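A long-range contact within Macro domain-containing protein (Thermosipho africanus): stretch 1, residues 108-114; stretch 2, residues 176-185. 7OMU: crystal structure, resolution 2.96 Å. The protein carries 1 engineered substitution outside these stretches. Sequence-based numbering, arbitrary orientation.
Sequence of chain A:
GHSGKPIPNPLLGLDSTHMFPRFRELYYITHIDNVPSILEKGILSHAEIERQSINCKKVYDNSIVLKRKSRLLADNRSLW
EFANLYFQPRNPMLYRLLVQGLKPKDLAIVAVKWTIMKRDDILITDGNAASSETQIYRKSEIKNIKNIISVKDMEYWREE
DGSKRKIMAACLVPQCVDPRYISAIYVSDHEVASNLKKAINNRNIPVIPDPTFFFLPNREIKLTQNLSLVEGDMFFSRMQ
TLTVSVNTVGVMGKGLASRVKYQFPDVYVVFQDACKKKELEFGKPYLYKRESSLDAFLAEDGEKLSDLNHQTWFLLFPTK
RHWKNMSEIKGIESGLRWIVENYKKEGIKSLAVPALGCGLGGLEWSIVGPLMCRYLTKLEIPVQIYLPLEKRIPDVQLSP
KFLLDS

Stretch 1 108-114: AIVAVKW
Stretch 2, residues 176-185: CVDPRYISAI

The strand running through Ala-108 to Val-112 pairs antiparallel with the strand that starts at Ile-182, their N-to-C directions 157° apart and their axes approaching to 4.3 Å. Val-110 lies across from Ile-185 (CA to CA 4.5 Å) and Val-112 from Ile-182 (CA to CA 4.4 Å), both non-hydrogen-bonded pairs. Between these pairs one residue, Ala-111, faces two, Ser-183 and Ala-184, as in a beta bulge; Ser-183 has phi/psi -79/-53 and Ala-184 is nearly extended at -167/174. Ala-111 N donates to Ala-184 O (2.9 Å), Ser-183 N to Ala-111 O (2.9 Å), and Lys-113 N to Tyr-181 O (2.8 Å).

Val-110, Val-112, Ile-182 and Ile-185 share one sheet face. Both valines are t, and both isoleucines are m at chi1; chi2 is t in Ile-182 but 131°, between wells, in Ile-185. Val-110 CG1 packs 3.8 Å from Ile-182 CG2, and Val-110 CG2 lies 4.3 Å from Ile-185 CG1. Val-112 CG1 reaches Tyr-181 CB (4.0 Å) and Val-177 CG1 (4.2 Å), Val-177 also being t.

Lys-113 (m, t, m, m) curls so that NZ donates to Arg-180 O (3.1 Å); Lys-113 CG passes 3.1 Å from OG of Ser-183 (m). Asp-178 (t) precedes the 3-10 segment 179-181, where Tyr-181 N donates to Asp-178 O (2.9 Å) and Ile-182 N to Pro-179 O (3.1 Å); Asp-178 OD1 accepts Arg-180 N (2.9 Å), and Asp-178 OD2 forms a salt bridge with Arg-180 NH1 (3.2 Å).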

ATOM      1  N   ALA A 108       6.097  -0.902 -14.581  1.00 84.46           N
ATOM      2  CA  ALA A 108       4.840  -0.726 -15.335  1.00 84.27           C
ATOM      3  C   ALA A 108       3.902  -1.889 -15.004  1.00 84.04           C
ATOM      4  O   ALA A 108       4.368  -3.038 -14.964  1.00 85.07           O
ATOM      5  CB  ALA A 108       5.141  -0.648 -16.807  1.00 84.86           C
ATOM      6  N   ILE A 109       2.630  -1.589 -14.747  1.00 85.49           N
ATOM      7  CA  ILE A 109       1.553  -2.605 -14.580  1.00 85.90           C
ATOM      8  C   ILE A 109       0.744  -2.621 -15.880  1.00 84.82           C
ATOM      9  O   ILE A 109       0.167  -1.579 -16.236  1.00 84.47           O
ATOM     10  CB  ILE A 109       0.711  -2.310 -13.324  1.00 86.77           C
ATOM     11  CG1 ILE A 109       1.569  -2.439 -12.062  1.00 89.84           C
ATOM     12  CG2 ILE A 109      -0.516  -3.205 -13.253  1.00 84.34           C
ATOM     13  CD1 ILE A 109       1.166  -1.512 -10.941  1.00 91.30           C
ATOM     14  N   VAL A 110       0.781  -3.746 -16.593  1.00 84.23           N
ATOM     15  CA  VAL A 110       0.088  -3.933 -17.897  1.00 84.74           C
ATOM     16  C   VAL A 110      -1.311  -4.463 -17.592  1.00 82.21           C
ATOM     17  O   VAL A 110      -1.408  -5.534 -16.973  1.00 81.59           O
ATOM     18  CB  VAL A 110       0.870  -4.877 -18.831  1.00 85.52           C
ATOM     19  CG1 VAL A 110       0.142  -5.098 -20.153  1.00 85.60           C
ATOM     20  CG2 VAL A 110       2.285  -4.368 -19.074  1.00 85.60           C
ATOM     21  N   ALA A 111      -2.339  -3.710 -17.980  1.00 82.47           N
ATOM     22  CA  ALA A 111      -3.760  -4.068 -17.793  1.00 85.04           C
ATOM     23  C   ALA A 111      -4.192  -5.015 -18.917  1.00 87.61           C
ATOM     24  O   ALA A 111      -3.889  -4.731 -20.090  1.00 90.26           O
ATOM     25  CB  ALA A 111      -4.607  -2.823 -17.758  1.00 86.80           C
ATOM     26  N   VAL A 112      -4.868  -6.104 -18.554  1.00 88.37           N
ATOM     27  CA  VAL A 112      -5.427  -7.125 -19.483  1.00 91.04           C
ATOM     28  C   VAL A 112      -6.942  -7.143 -19.267  1.00 93.87           C
ATOM     29  O   VAL A 112      -7.349  -7.099 -18.101  1.00 96.11           O
ATOM     30  CB  VAL A 112      -4.777  -8.496 -19.218  1.00 91.65           C
ATOM     31  CG1 VAL A 112      -5.385  -9.595 -20.075  1.00 93.41           C
ATOM     32  CG2 VAL A 112      -3.270  -8.443 -19.407  1.00 90.91           C
ATOM     33  N   LYS A 113      -7.733  -7.189 -20.342  1.00100.29           N
ATOM     34  CA  LYS A 113      -9.217  -7.072 -20.296  1.00107.04           C
ATOM     35  C   LYS A 113      -9.817  -8.265 -19.545  1.00107.86           C
ATOM     36  O   LYS A 113      -9.265  -9.367 -19.668  1.00105.00           O
ATOM     37  CB  LYS A 113      -9.808  -6.985 -21.707  1.00113.68           C
ATOM     38  CG  LYS A 113      -9.813  -5.592 -22.322  1.00120.77           C
ATOM     39  CD  LYS A 113     -10.683  -5.471 -23.563  1.00127.85           C
ATOM     40  CE  LYS A 113     -10.063  -6.093 -24.798  1.00131.60           C
ATOM     41  NZ  LYS A 113      -8.892  -5.319 -25.276  1.00132.52           N
ATOM     42  N   TRP A 114     -10.912  -8.031 -18.810  1.00113.98           N
ATOM     43  CA  TRP A 114     -11.774  -9.063 -18.167  1.00119.15           C
ATOM     44  C   TRP A 114     -11.973 -10.232 -19.143  1.00114.37           C
ATOM     45  O   TRP A 114     -11.994 -11.393 -18.706  1.00106.72           O
ATOM     46  CB  TRP A 114     -13.120  -8.449 -17.729  1.00132.23           C
ATOM     47  CG  TRP A 114     -14.142  -8.264 -18.821  1.00149.11           C
ATOM     48  CD1 TRP A 114     -14.986  -9.216 -19.325  1.00154.47           C
ATOM     49  CD2 TRP A 114     -14.463  -7.044 -19.527  1.00160.26           C
ATOM     50  NE1 TRP A 114     -15.790  -8.685 -20.298  1.00156.64           N
ATOM     51  CE2 TRP A 114     -15.491  -7.356 -20.448  1.00161.78           C
ATOM     52  CE3 TRP A 114     -13.973  -5.731 -19.491  1.00163.44           C
ATOM     53  CZ2 TRP A 114     -16.038  -6.398 -21.307  1.00165.74           C
ATOM     54  CZ3 TRP A 114     -14.512  -4.788 -20.342  1.00166.96           C
ATOM     55  CH2 TRP A 114     -15.531  -5.120 -21.237  1.00168.33           C
ATOM     56  N   CYS A 176       1.292 -17.703 -23.604  1.00 91.09           N
ATOM     57  CA  CYS A 176       1.345 -16.239 -23.866  1.00 90.21           C
ATOM     58  C   CYS A 176      -0.046 -15.608 -23.703  1.00 89.76           C
ATOM     59  O   CYS A 176      -1.048 -16.346 -23.620  1.00 88.67           O
ATOM     60  CB  CYS A 176       1.923 -15.947 -25.246  1.00 90.53           C
ATOM     61  SG  CYS A 176       0.673 -15.706 -26.532  1.00 95.59           S
ATOM     62  N   VAL A 177      -0.078 -14.278 -23.634  1.00 90.14           N
ATOM     63  CA  VAL A 177      -1.308 -13.440 -23.683  1.00 91.14           C
ATOM     64  C   VAL A 177      -1.202 -12.542 -24.917  1.00 94.14           C
ATOM     65  O   VAL A 177      -0.272 -11.708 -24.956  1.00 95.00           O
ATOM     66  CB  VAL A 177      -1.483 -12.596 -22.410  1.00 88.84           C
ATOM     67  CG1 VAL A 177      -2.747 -11.755 -22.476  1.00 88.43           C
ATOM     68  CG2 VAL A 177      -1.472 -13.450 -21.156  1.00 88.17           C
ATOM     69  N   ASP A 178      -2.113 -12.725 -25.876  1.00 96.18           N
ATOM     70  CA  ASP A 178      -2.173 -11.947 -27.142  1.00 99.89           C
ATOM     71  C   ASP A 178      -2.251 -10.460 -26.802  1.00 98.54           C
ATOM     72  O   ASP A 178      -3.103 -10.064 -26.009  1.00 98.12           O
ATOM     73  CB  ASP A 178      -3.361 -12.387 -28.003  1.00103.02           C
ATOM     74  CG  ASP A 178      -3.349 -11.801 -29.403  1.00105.97           C
ATOM     75  OD1 ASP A 178      -3.397 -10.554 -29.522  1.00106.78           O
ATOM     76  OD2 ASP A 178      -3.293 -12.596 -30.365  1.00108.95           O
ATOM     77  N   PRO A 179      -1.366  -9.603 -27.368  1.00 97.19           N
ATOM     78  CA  PRO A 179      -1.409  -8.162 -27.122  1.00 96.87           C
ATOM     79  C   PRO A 179      -2.766  -7.471 -27.319  1.00 99.70           C
ATOM     80  O   PRO A 179      -2.928  -6.399 -26.764  1.00101.10           O
ATOM     81  CB  PRO A 179      -0.407  -7.602 -28.139  1.00 97.35           C
ATOM     82  CG  PRO A 179       0.599  -8.708 -28.298  1.00 97.13           C
ATOM     83  CD  PRO A 179      -0.222  -9.979 -28.212  1.00 97.65           C
ATOM     84  N   ARG A 180      -3.690  -8.073 -28.079  1.00103.94           N
ATOM     85  CA  ARG A 180      -5.046  -7.510 -28.330  1.00105.74           C
ATOM     86  C   ARG A 180      -5.910  -7.590 -27.065  1.00102.02           C
ATOM     87  O   ARG A 180      -6.967  -6.949 -27.053  1.00102.98           O
ATOM     88  CB  ARG A 180      -5.722  -8.221 -29.504  1.00110.59           C
ATOM     89  CG  ARG A 180      -5.176  -7.800 -30.861  1.00116.10           C
ATOM     90  CD  ARG A 180      -5.795  -8.574 -32.011  1.00121.10           C
ATOM     91  NE  ARG A 180      -5.559 -10.010 -31.891  1.00122.73           N
ATOM     92  CZ  ARG A 180      -5.870 -10.914 -32.815  1.00124.58           C
ATOM     93  NH1 ARG A 180      -5.607 -12.193 -32.594  1.00123.42           N
ATOM     94  NH2 ARG A 180      -6.434 -10.544 -33.952  1.00126.35           N
ATOM     95  N   TYR A 181      -5.476  -8.325 -26.040  1.00 99.47           N
ATOM     96  CA  TYR A 181      -6.147  -8.398 -24.717  1.00 97.90           C
ATOM     97  C   TYR A 181      -5.709  -7.244 -23.802  1.00 95.53           C
ATOM     98  O   TYR A 181      -6.333  -7.094 -22.732  1.00 97.70           O
ATOM     99  CB  TYR A 181      -5.852  -9.731 -24.030  1.00 98.37           C
ATOM    100  CG  TYR A 181      -6.630 -10.908 -24.552  1.00100.70           C
ATOM    101  CD1 TYR A 181      -8.002 -10.978 -24.387  1.00101.53           C
ATOM    102  CD2 TYR A 181      -5.992 -11.972 -25.170  1.00103.14           C
ATOM    103  CE1 TYR A 181      -8.726 -12.065 -24.851  1.00104.49           C
ATOM    104  CE2 TYR A 181      -6.702 -13.069 -25.632  1.00105.33           C
ATOM    105  CZ  TYR A 181      -8.076 -13.117 -25.466  1.00104.35           C
ATOM    106  OH  TYR A 181      -8.802 -14.180 -25.912  1.00104.27           O
ATOM    107  N   ILE A 182      -4.688  -6.463 -24.179  1.00 93.23           N
ATOM    108  CA  ILE A 182      -4.111  -5.382 -23.319  1.00 91.37           C
ATOM    109  C   ILE A 182      -4.981  -4.115 -23.412  1.00 91.77           C
ATOM    110  O   ILE A 182      -5.129  -3.572 -24.532  1.00 92.58           O
ATOM    111  CB  ILE A 182      -2.641  -5.111 -23.691  1.00 90.84           C
ATOM    112  CG1 ILE A 182      -1.773  -6.346 -23.449  1.00 91.15           C
ATOM    113  CG2 ILE A 182      -2.102  -3.899 -22.945  1.00 90.41           C
ATOM    114  CD1 ILE A 182      -0.316  -6.163 -23.835  1.00 93.22           C
ATOM    115  N   SER A 183      -5.506  -3.661 -22.263  1.00 89.87           N
ATOM    116  CA  SER A 183      -6.382  -2.469 -22.098  1.00 91.00           C
ATOM    117  C   SER A 183      -5.539  -1.199 -22.114  1.00 88.59           C
ATOM    118  O   SER A 183      -5.877  -0.264 -22.853  1.00 93.44           O
ATOM    119  CB  SER A 183      -7.152  -2.511 -20.802  1.00 94.17           C
ATOM    120  OG  SER A 183      -7.949  -3.677 -20.698  1.00102.26           O
ATOM    121  N   ALA A 184      -4.519  -1.162 -21.262  1.00 84.80           N
ATOM    122  CA  ALA A 184      -3.737   0.046 -20.936  1.00 83.86           C
ATOM    123  C   ALA A 184      -2.471  -0.359 -20.187  1.00 81.96           C
ATOM    124  O   ALA A 184      -2.323  -1.548 -19.865  1.00 81.70           O
ATOM    125  CB  ALA A 184      -4.578   0.983 -20.111  1.00 84.18           C
ATOM    126  N   ILE A 185      -1.592   0.605 -19.930  1.00 83.01           N
ATOM    127  CA  ILE A 185      -0.374   0.414 -19.094  1.00 82.56           C
ATOM    128  C   ILE A 185      -0.386   1.491 -18.010  1.00 80.32           C
ATOM    129  O   ILE A 185      -0.458   2.686 -18.365  1.00 77.31           O
ATOM    130  CB  ILE A 185       0.897   0.443 -19.963  1.00 82.94           C
ATOM    131  CG1 ILE A 185       0.912  -0.712 -20.967  1.00 82.85           C
ATOM    132  CG2 ILE A 185       2.148   0.449 -19.097  1.00 82.67           C
ATOM    133  CD1 ILE A 185       1.228  -0.270 -22.365  1.00 85.87           C
TER